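PDB 3UCJ: carbonic anhydrase from Coccomyxa sp. PA, which catalyses the reversible hydration of carbon dioxide to hydrogencarbonate and a proton, as a zinc-dependent beta-class carbonic anhydrase. Local coordinates for the interface of chains A and B and the interface of chains A and C. Numbering follows the deposited sequence. Chains: chain A/B/C, Carbonic anhydrase.

Contact 1: the interface of chains A and B. Residues chain A 113-114, 134-135; chain B 218-219, 222-223.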
loop_
_atom_site.group_PDB
_atom_site.type_symbol
_atom_site.label_atom_id
_atom_site.label_comp_id
_atom_site.label_asym_id
_atom_site.label_seq_id
_atom_site.Cartn_x
_atom_site.Cartn_y
_atom_site.Cartn_z
ATOM N N LEU A 113 -11.424 -13.631 -13.206
ATOM C CA LEU A 113 -11.901 -15.009 -13.424
ATOM C C LEU A 113 -10.855 -15.795 -14.098
ATOM O O LEU A 113 -10.572 -16.936 -13.721
ATOM C CB LEU A 113 -13.079 -15.058 -14.386
ATOM C CG LEU A 113 -14.440 -14.880 -13.726
ATOM C CD1 LEU A 113 -15.514 -14.898 -14.788
ATOM C CD2 LEU A 113 -14.633 -16.064 -12.804
ATOM N N VAL A 114 -10.281 -15.204 -15.133
ATOM C CA VAL A 114 -9.438 -15.992 -16.078
ATOM C C VAL A 114 -7.973 -15.967 -15.942
ATOM O O VAL A 114 -7.340 -16.972 -16.295
ATOM C CB VAL A 114 -9.905 -15.774 -17.600
ATOM C CG1 VAL A 114 -11.422 -15.741 -17.625
ATOM C CG2 VAL A 114 -9.387 -14.523 -18.152
ATOM N N ARG A 134 -14.063 -14.408 -5.992
ATOM C CA ARG A 134 -14.256 -15.534 -6.876
ATOM C C ARG A 134 -14.096 -16.863 -6.158
ATOM O O ARG A 134 -14.909 -17.719 -6.275
ATOM C CB ARG A 134 -13.249 -15.422 -8.007
ATOM C CG ARG A 134 -13.211 -16.549 -9.000
ATOM C CD ARG A 134 -11.925 -16.563 -9.737
ATOM N NE ARG A 134 -10.857 -17.131 -8.971
ATOM C CZ ARG A 134 -9.633 -17.298 -9.416
ATOM N NH1 ARG A 134 -9.326 -16.942 -10.631
ATOM N NH2 ARG A 134 -8.724 -17.824 -8.645
ATOM N N ASP A 135 -13.021 -16.995 -5.423
ATOM C CA ASP A 135 -12.663 -18.215 -4.762
ATOM C C ASP A 135 -13.671 -18.649 -3.731
ATOM O O ASP A 135 -13.764 -19.794 -3.420
ATOM C CB ASP A 135 -11.304 -18.107 -4.119
ATOM C CG ASP A 135 -10.175 -18.169 -5.104
ATOM O OD1 ASP A 135 -9.065 -17.917 -4.707
ATOM O OD2 ASP A 135 -10.379 -18.435 -6.269
ATOM N N GLN B 218 -7.371 -24.957 -8.086
ATOM C CA GLN B 218 -8.552 -24.256 -8.438
ATOM C C GLN B 218 -8.240 -22.733 -8.501
ATOM O O GLN B 218 -8.712 -22.037 -9.390
ATOM C CB GLN B 218 -9.604 -24.552 -7.415
ATOM C CG GLN B 218 -11.007 -24.035 -7.645
ATOM C CD GLN B 218 -11.685 -24.818 -8.786
ATOM O OE1 GLN B 218 -11.600 -24.415 -9.965
ATOM N NE2 GLN B 218 -12.246 -26.014 -8.460
ATOM N N HIS B 219 -7.451 -22.233 -7.557
ATOM C CA HIS B 219 -7.070 -20.739 -7.572
ATOM C C HIS B 219 -6.314 -20.404 -8.859
ATOM O O HIS B 219 -6.589 -19.347 -9.489
ATOM C CB HIS B 219 -6.165 -20.448 -6.321
ATOM C CG HIS B 219 -5.666 -19.038 -6.259
ATOM N ND1 HIS B 219 -6.474 -17.995 -5.843
ATOM C CD2 HIS B 219 -4.457 -18.497 -6.540
ATOM C CE1 HIS B 219 -5.769 -16.863 -5.857
ATOM N NE2 HIS B 219 -4.553 -17.139 -6.327
ATOM N N PHE B 222 -8.881 -21.622 -12.164
ATOM C CA PHE B 222 -10.250 -21.539 -11.926
ATOM C C PHE B 222 -11.089 -21.582 -13.211
ATOM O O PHE B 222 -12.137 -22.182 -13.142
ATOM C CB PHE B 222 -10.606 -20.181 -11.255
ATOM C CG PHE B 222 -11.944 -20.128 -10.658
ATOM C CD1 PHE B 222 -12.144 -20.466 -9.304
ATOM C CD2 PHE B 222 -13.042 -19.692 -11.409
ATOM C CE1 PHE B 222 -13.393 -20.389 -8.695
ATOM C CE2 PHE B 222 -14.290 -19.581 -10.835
ATOM C CZ PHE B 222 -14.513 -19.951 -9.451
ATOM N N SER B 223 -10.715 -20.823 -14.247
ATOM C CA SER B 223 -11.661 -20.589 -15.388
ATOM C C SER B 223 -11.836 -21.903 -16.258
ATOM O O SER B 223 -12.775 -21.996 -17.069
ATOM C CB SER B 223 -11.221 -19.459 -16.301
ATOM O OG SER B 223 -9.873 -19.675 -16.713
HETATM O O HOH W 1 -7.026 -18.063 -11.860
HETATM O O HOH W 2 -8.536 -18.884 -13.805
#
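This patch is one of a symmetry-related pair in the two-fold symmetric A-B interface of a beta-class carbonic anhydrase; it joins chains A and B in the deposited tetramer. The C-terminal part of chain B, helix 216-221 and the 3-10 helix 222-225, packs on helices 107-114 and 128-135 of chain A. A:Arg134 and B:Phe222 meet tip to tip. CG of A:Arg134 lies anti to the backbone N (chi1 176°), and the chain bends at chi3. The guanidinium and the B:Phe222 ring are nearly parallel, 5° apart. CG of A:Arg134 sits over the ring face, 3.6 Å from the centroid of B:Phe222. CB of B:Phe222 covers the centre of one guanidinium face. NE and NH2 grip OD2 of A:Asp135 side-on by hydrogen bonds, NH2 also as a salt bridge, which should fix the guanidinium's rotation. NH2 of A:Arg134 also donates to the backbone O of B:His219 at 2.8 Å, on a carbonyl lone pair. A:Asp135 OD1 takes a hydrogen bond from B:His219 ND1 at 2.8 Å, using its syn lone pair. The imidazole meets the carboxylate with its edge, the planes 68° apart. Two linked waters continue the polar network. One joins A:Arg134 NH1 to B:His219 O; the other joins A:Leu113 O to B:Ser223 N.

Contact 2: the interface of chains A and B. Residues chain A 116-119, 124-125, 128, 131; chain B 77, 167, 169, 172, 219-220.
The hydroxyl OG of A:Ser128 is held by two good hydrogen bonds. It donates to the backbone O of A:Leu125 at 2.7 Å, on a carbonyl lone pair. It accepts from the side-chain amide ND2 of B:Asn77 at 2.9 Å, in the amide plane and almost straight (172° at H). A:Arg131 NH2 adds a weak third. The A:Arg131 guanidinium braces this chain A surface end-on: NH1 donates to OD1 and NH2 to the backbone O of A:Asn124. Both donors stand above their carbonyl planes. A:Arg131 CD comes 3.9 Å from CE1 of B:His219, the guanidinium and the imidazole ring turned nearly perpendicular. A:Pro117 CG packs near CD2 of the same imidazole and SG of B:Cys220. A:Leu125 CD2 meets CG of B:Pro169 at 3.8 Å. A:His116 has CG anti to its backbone N (chi1 -167°). Its ND1 accepts from A:Lys118 N at 2.9 Å, which steadies the ring. Its NE2 reaches OE1 of B:Gln172 through a water; OE1 and the water both lie in plane at the ring edge. CB of A:Lys118 packs on CB of B:Gln172. On chain A the site spans the loop after helix 107-114, helix 122-126 and the first half of helix 128-135. Chain B supplies the loop residue B:Asn77, the start of helix 169-176, and helix 216-221.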
loop_
_atom_site.group_PDB
_atom_site.type_symbol
_atom_site.label_atom_id
_atom_site.label_comp_id
_atom_site.label_asym_id
_atom_site.label_seq_id
_atom_site.Cartn_x
_atom_site.Cartn_y
_atom_site.Cartn_z
ATOM N N HIS A 116 -4.140 -16.389 -14.904
ATOM C CA HIS A 116 -3.319 -17.207 -14.031
ATOM C C HIS A 116 -2.615 -16.239 -13.117
ATOM O O HIS A 116 -2.084 -15.242 -13.544
ATOM C CB HIS A 116 -2.194 -17.947 -14.813
ATOM C CG HIS A 116 -1.519 -19.025 -14.011
ATOM N ND1 HIS A 116 -0.538 -18.774 -13.052
ATOM C CD2 HIS A 116 -1.717 -20.375 -14.007
ATOM C CE1 HIS A 116 -0.171 -19.923 -12.509
ATOM N NE2 HIS A 116 -0.868 -20.906 -13.061
ATOM N N PRO A 117 -2.509 -16.600 -11.847
ATOM C CA PRO A 117 -1.888 -15.604 -10.955
ATOM C C PRO A 117 -0.431 -15.334 -11.183
ATOM O O PRO A 117 0.076 -14.339 -10.672
ATOM C CB PRO A 117 -2.138 -16.207 -9.535
ATOM C CG PRO A 117 -2.465 -17.573 -9.766
ATOM C CD PRO A 117 -3.178 -17.677 -11.081
ATOM N N LYS A 118 0.284 -16.174 -11.935
ATOM C CA LYS A 118 1.679 -15.880 -12.236
ATOM C C LYS A 118 1.892 -14.648 -13.139
ATOM O O LYS A 118 3.024 -14.152 -13.278
ATOM C CB LYS A 118 2.400 -17.121 -12.860
ATOM C CG LYS A 118 1.874 -17.272 -14.340
ATOM C CD LYS A 118 2.253 -18.668 -14.898
ATOM C CE LYS A 118 1.655 -18.835 -16.287
ATOM N NZ LYS A 118 2.077 -20.211 -16.774
ATOM N N THR A 119 0.820 -14.162 -13.750
ATOM C CA THR A 119 0.855 -13.042 -14.709
ATOM C C THR A 119 1.651 -11.841 -14.133
ATOM O O THR A 119 1.454 -11.461 -12.922
ATOM C CB THR A 119 -0.530 -12.629 -15.172
ATOM O OG1 THR A 119 -1.263 -13.753 -15.676
ATOM C CG2 THR A 119 -0.530 -11.492 -16.177
ATOM N N ASN A 124 -2.215 -7.254 -12.150
ATOM C CA ASN A 124 -2.488 -8.597 -11.675
ATOM C C ASN A 124 -2.427 -8.621 -10.071
ATOM O O ASN A 124 -3.210 -9.288 -9.432
ATOM C CB ASN A 124 -1.453 -9.628 -12.207
ATOM C CG ASN A 124 -1.770 -11.029 -11.663
ATOM O OD1 ASN A 124 -2.859 -11.588 -11.878
ATOM N ND2 ASN A 124 -0.864 -11.546 -10.889
ATOM N N LEU A 125 -1.506 -7.876 -9.523
ATOM C CA LEU A 125 -1.460 -7.765 -8.007
ATOM C C LEU A 125 -2.766 -7.121 -7.546
ATOM O O LEU A 125 -3.447 -7.631 -6.660
ATOM C CB LEU A 125 -0.293 -6.886 -7.504
ATOM C CG LEU A 125 1.146 -7.305 -7.966
ATOM C CD1 LEU A 125 2.244 -6.350 -7.392
ATOM C CD2 LEU A 125 1.332 -8.733 -7.511
ATOM N N SER A 128 -6.086 -9.054 -7.098
ATOM C CA SER A 128 -6.112 -10.180 -6.194
ATOM C C SER A 128 -7.437 -10.203 -5.424
ATOM O O SER A 128 -7.987 -11.272 -5.143
ATOM C CB SER A 128 -4.905 -10.195 -5.175
ATOM O OG SER A 128 -3.662 -10.199 -5.883
ATOM N N ARG A 131 -9.966 -12.199 -7.220
ATOM C CA ARG A 131 -9.768 -13.643 -7.005
ATOM C C ARG A 131 -10.318 -14.137 -5.686
ATOM O O ARG A 131 -10.822 -15.273 -5.606
ATOM C CB ARG A 131 -8.318 -14.070 -7.209
ATOM C CG ARG A 131 -7.859 -14.011 -8.675
ATOM C CD ARG A 131 -6.449 -14.557 -8.896
ATOM N NE ARG A 131 -5.417 -13.646 -8.394
ATOM C CZ ARG A 131 -4.780 -12.760 -9.152
ATOM N NH1 ARG A 131 -5.029 -12.690 -10.494
ATOM N NH2 ARG A 131 -3.853 -12.000 -8.610
ATOM N N ASN B 77 -0.227 -10.169 -1.836
ATOM C CA ASN B 77 0.353 -9.722 -3.110
ATOM C C ASN B 77 0.356 -8.178 -3.209
ATOM O O ASN B 77 1.060 -7.637 -3.987
ATOM C CB ASN B 77 -0.613 -10.181 -4.212
ATOM C CG ASN B 77 -0.621 -11.698 -4.414
ATOM O OD1 ASN B 77 0.285 -12.385 -4.012
ATOM N ND2 ASN B 77 -1.708 -12.199 -5.078
ATOM N N ALA B 167 0.648 -19.143 -3.853
ATOM C CA ALA B 167 -0.200 -18.493 -4.848
ATOM C C ALA B 167 0.365 -17.189 -5.423
ATOM O O ALA B 167 -0.229 -16.650 -6.349
ATOM C CB ALA B 167 -1.581 -18.164 -4.207
ATOM N N PRO B 169 2.380 -14.338 -7.402
ATOM C CA PRO B 169 2.930 -14.316 -8.778
ATOM C C PRO B 169 4.378 -14.716 -8.798
ATOM O O PRO B 169 4.820 -15.379 -9.751
ATOM C CB PRO B 169 2.820 -12.825 -9.155
ATOM C CG PRO B 169 1.508 -12.410 -8.476
ATOM C CD PRO B 169 1.630 -13.070 -7.093
ATOM N N GLN B 172 4.677 -18.537 -8.140
ATOM C CA GLN B 172 4.045 -19.251 -9.258
ATOM C C GLN B 172 4.943 -19.134 -10.521
ATOM O O GLN B 172 5.073 -20.121 -11.288
ATOM C CB GLN B 172 2.664 -18.712 -9.517
ATOM C CG GLN B 172 1.525 -19.275 -8.595
ATOM C CD GLN B 172 1.340 -20.764 -8.783
ATOM O OE1 GLN B 172 1.322 -21.209 -9.941
ATOM N NE2 GLN B 172 1.227 -21.553 -7.657
ATOM N N HIS B 219 -7.451 -22.233 -7.557
ATOM C CA HIS B 219 -7.070 -20.739 -7.572
ATOM C C HIS B 219 -6.314 -20.404 -8.859
ATOM O O HIS B 219 -6.589 -19.347 -9.489
ATOM C CB HIS B 219 -6.165 -20.448 -6.321
ATOM C CG HIS B 219 -5.666 -19.038 -6.259
ATOM N ND1 HIS B 219 -6.474 -17.995 -5.843
ATOM C CD2 HIS B 219 -4.457 -18.497 -6.540
ATOM C CE1 HIS B 219 -5.769 -16.863 -5.857
ATOM N NE2 HIS B 219 -4.553 -17.139 -6.327
ATOM N N CYS B 220 -5.408 -21.316 -9.286
ATOM C CA CYS B 220 -4.545 -21.018 -10.405
ATOM C C CYS B 220 -5.255 -21.244 -11.725
ATOM O O CYS B 220 -4.943 -20.510 -12.672
ATOM C CB CYS B 220 -3.227 -21.776 -10.383
ATOM S SG CYS B 220 -2.177 -21.325 -9.044
HETATM O O HOH W 3 -0.136 -23.129 -11.590
#

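Contact 3: the interface of chains A and C. Residues chain A 56-59, 188, 192-195; chain C 15-16, 19-20, 31.
The C:Trp19 indole lies with one face against the backbone of A:Gln56 and A:Leu57. The carbonyl O of A:Gln56 and CA of A:Leu57 both sit above it, the latter 3.6 Å from the centroid of the C:Trp19 six-membered ring. At the indole edge, in plane, are the hydroxyl OH of A:Tyr188, the backbone O of A:Gly193 and, from its own chain, the backbone O of C:Asn16. The C:Phe31 ring receives CA of A:Gly193 over its centre, 3.7 Å from the centroid. CZ2 of C:Trp19 and the backbone O of C:Ala20 lie in plane at the edge of that ring. About one helical turn before C:Trp19, C:Asn16, with CG anti to its backbone N (chi1 162°), reaches into chain A. Its amide ND2 donates to two backbone carbonyls: A:Gly193 O at 2.8 Å, nearly along the C=O axis, and A:Leu57 O at 2.9 Å, from above the carbonyl plane. Its OD1 accepts from A:Val195 N at 2.9 Å, in a nearly straight bond (173° at H), and a water links it to A:Val195 O. These bonds fix the amide's rotation and tie separate backbone segments of chain A to one side chain. A:Leu57 CD1 lies over the A:Phe58 ring, and CD2 over the rim of A:Tyr188. The N-terminal helix 10-26 of chain C thus docks on the end of helix 54-57 and the turn leading into strand 194-197 of chain A, with C:Phe31 added from a later loop.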
loop_
_atom_site.group_PDB
_atom_site.type_symbol
_atom_site.label_atom_id
_atom_site.label_comp_id
_atom_site.label_asym_id
_atom_site.label_seq_id
_atom_site.Cartn_x
_atom_site.Cartn_y
_atom_site.Cartn_z
ATOM N N GLN A 56 -22.131 12.250 -15.024
ATOM C CA GLN A 56 -22.922 12.089 -16.264
ATOM C C GLN A 56 -24.077 11.117 -16.064
ATOM O O GLN A 56 -25.262 11.507 -16.216
ATOM C CB GLN A 56 -22.068 11.609 -17.456
ATOM C CG GLN A 56 -20.885 12.519 -17.717
ATOM C CD GLN A 56 -20.491 12.538 -19.175
ATOM O OE1 GLN A 56 -20.358 11.469 -19.841
ATOM N NE2 GLN A 56 -20.329 13.756 -19.714
ATOM N N LEU A 57 -23.791 9.875 -15.653
ATOM C CA LEU A 57 -24.879 8.883 -15.679
ATOM C C LEU A 57 -25.992 9.151 -14.682
ATOM O O LEU A 57 -27.139 8.679 -14.866
ATOM C CB LEU A 57 -24.364 7.446 -15.559
ATOM C CG LEU A 57 -23.840 7.004 -14.202
ATOM C CD1 LEU A 57 -24.930 6.306 -13.511
ATOM C CD2 LEU A 57 -22.612 6.061 -14.434
ATOM N N PHE A 58 -25.699 9.890 -13.627
ATOM C CA PHE A 58 -26.738 10.263 -12.719
ATOM C C PHE A 58 -27.245 11.687 -12.989
ATOM O O PHE A 58 -28.023 12.197 -12.152
ATOM C CB PHE A 58 -26.293 10.187 -11.246
ATOM C CG PHE A 58 -26.113 8.774 -10.744
ATOM C CD1 PHE A 58 -24.863 8.335 -10.251
ATOM C CD2 PHE A 58 -27.180 7.874 -10.775
ATOM C CE1 PHE A 58 -24.714 7.023 -9.799
ATOM C CE2 PHE A 58 -27.020 6.536 -10.335
ATOM C CZ PHE A 58 -25.783 6.118 -9.875
ATOM N N ASN A 59 -26.770 12.330 -14.059
ATOM C CA ASN A 59 -27.125 13.751 -14.340
ATOM C C ASN A 59 -26.918 14.674 -13.156
ATOM O O ASN A 59 -27.840 15.445 -12.759
ATOM C CB ASN A 59 -28.615 13.826 -14.761
ATOM C CG ASN A 59 -28.950 15.087 -15.607
ATOM O OD1 ASN A 59 -28.097 15.679 -16.292
ATOM N ND2 ASN A 59 -30.224 15.465 -15.574
ATOM N N TYR A 188 -23.935 -0.935 -13.335
ATOM C CA TYR A 188 -24.219 -0.208 -14.541
ATOM C C TYR A 188 -23.970 -1.054 -15.792
ATOM O O TYR A 188 -23.008 -1.819 -15.841
ATOM C CB TYR A 188 -23.297 0.997 -14.555
ATOM C CG TYR A 188 -23.311 1.871 -15.745
ATOM C CD1 TYR A 188 -24.336 2.813 -15.927
ATOM C CD2 TYR A 188 -22.307 1.800 -16.693
ATOM C CE1 TYR A 188 -24.348 3.659 -16.969
ATOM C CE2 TYR A 188 -22.306 2.656 -17.768
ATOM C CZ TYR A 188 -23.362 3.586 -17.894
ATOM O OH TYR A 188 -23.384 4.444 -18.920
ATOM N N THR A 192 -26.159 0.045 -22.400
ATOM C CA THR A 192 -27.476 0.689 -22.292
ATOM C C THR A 192 -27.507 1.992 -21.456
ATOM O O THR A 192 -28.515 2.729 -21.450
ATOM C CB THR A 192 -28.501 -0.260 -21.666
ATOM O OG1 THR A 192 -28.198 -0.458 -20.262
ATOM C CG2 THR A 192 -28.546 -1.634 -22.456
ATOM N N GLY A 193 -26.451 2.276 -20.703
ATOM C CA GLY A 193 -26.430 3.472 -19.858
ATOM C C GLY A 193 -27.331 3.418 -18.638
ATOM O O GLY A 193 -27.490 4.421 -17.919
ATOM N N LEU A 194 -27.857 2.255 -18.326
ATOM C CA LEU A 194 -28.711 2.122 -17.173
ATOM C C LEU A 194 -28.028 1.482 -15.967
ATOM O O LEU A 194 -27.292 0.506 -16.135
ATOM C CB LEU A 194 -29.915 1.253 -17.535
ATOM C CG LEU A 194 -30.839 1.917 -18.582
ATOM C CD1 LEU A 194 -31.620 0.815 -19.262
ATOM C CD2 LEU A 194 -31.789 2.876 -17.826
ATOM N N VAL A 195 -28.382 2.016 -14.806
ATOM C CA VAL A 195 -28.093 1.503 -13.487
ATOM C C VAL A 195 -29.227 0.619 -12.960
ATOM O O VAL A 195 -30.425 0.974 -13.080
ATOM C CB VAL A 195 -27.885 2.712 -12.489
ATOM C CG1 VAL A 195 -27.876 2.286 -10.956
ATOM C CG2 VAL A 195 -26.597 3.457 -12.869
ATOM N N ALA C 15 -33.437 9.687 -12.424
ATOM C CA ALA C 15 -32.589 10.618 -13.144
ATOM C C ALA C 15 -31.707 9.874 -14.156
ATOM O O ALA C 15 -31.462 10.372 -15.260
ATOM C CB ALA C 15 -31.769 11.393 -12.167
ATOM N N ASN C 16 -31.226 8.676 -13.774
ATOM C CA ASN C 16 -30.364 7.902 -14.646
ATOM C C ASN C 16 -31.109 7.422 -15.921
ATOM O O ASN C 16 -30.594 7.513 -17.039
ATOM C CB ASN C 16 -29.703 6.711 -13.926
ATOM C CG ASN C 16 -29.159 5.668 -14.931
ATOM O OD1 ASN C 16 -29.761 4.601 -15.101
ATOM N ND2 ASN C 16 -28.094 6.012 -15.681
ATOM N N TRP C 19 -31.851 10.433 -18.258
ATOM C CA TRP C 19 -30.590 10.705 -18.954
ATOM C C TRP C 19 -30.265 9.699 -20.069
ATOM O O TRP C 19 -29.857 10.091 -21.171
ATOM C CB TRP C 19 -29.424 10.760 -17.939
ATOM C CG TRP C 19 -28.053 10.775 -18.586
ATOM C CD1 TRP C 19 -27.433 11.860 -19.159
ATOM C CD2 TRP C 19 -27.144 9.647 -18.766
ATOM N NE1 TRP C 19 -26.192 11.488 -19.659
ATOM C CE2 TRP C 19 -25.985 10.149 -19.434
ATOM C CE3 TRP C 19 -27.185 8.273 -18.404
ATOM C CZ2 TRP C 19 -24.878 9.330 -19.757
ATOM C CZ3 TRP C 19 -26.084 7.469 -18.739
ATOM C CH2 TRP C 19 -24.955 7.999 -19.394
ATOM N N ALA C 20 -30.364 8.408 -19.766
ATOM C CA ALA C 20 -30.010 7.383 -20.778
ATOM C C ALA C 20 -30.960 7.441 -22.011
ATOM O O ALA C 20 -30.523 7.383 -23.165
ATOM C CB ALA C 20 -29.993 5.974 -20.167
ATOM N N PHE C 31 -24.710 4.356 -26.452
ATOM C CA PHE C 31 -24.286 3.339 -25.486
ATOM C C PHE C 31 -23.948 2.041 -26.203
ATOM O O PHE C 31 -22.871 1.440 -25.986
ATOM C CB PHE C 31 -25.361 3.096 -24.457
ATOM C CG PHE C 31 -25.740 4.313 -23.696
ATOM C CD1 PHE C 31 -24.782 4.998 -22.920
ATOM C CD2 PHE C 31 -27.051 4.816 -23.751
ATOM C CE1 PHE C 31 -25.120 6.138 -22.185
ATOM C CE2 PHE C 31 -27.430 5.960 -23.006
ATOM C CZ PHE C 31 -26.466 6.632 -22.221
HETATM O O HOH W 4 -31.931 3.497 -13.773
#

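Contacts 1 and 2 are neighbouring parts of the A-B interface, their C-alpha centres about 10 Å apart. They share B:His219, whose ring serves a polar bond in contact 1 and carbon packing in contact 2. Both also use helix 128-135 of chain A and helix 216-221 of chain B. The C-alpha centre of contact 3 lies about 31 Å from that of contact 1 and about 34 Å from that of contact 2; it joins chain A to helix 10-26 and C:Phe31 of chain C. Chain A therefore uses separate surfaces for chains B and C. With each interface two-fold symmetric, this fits the four-chain deposited assembly.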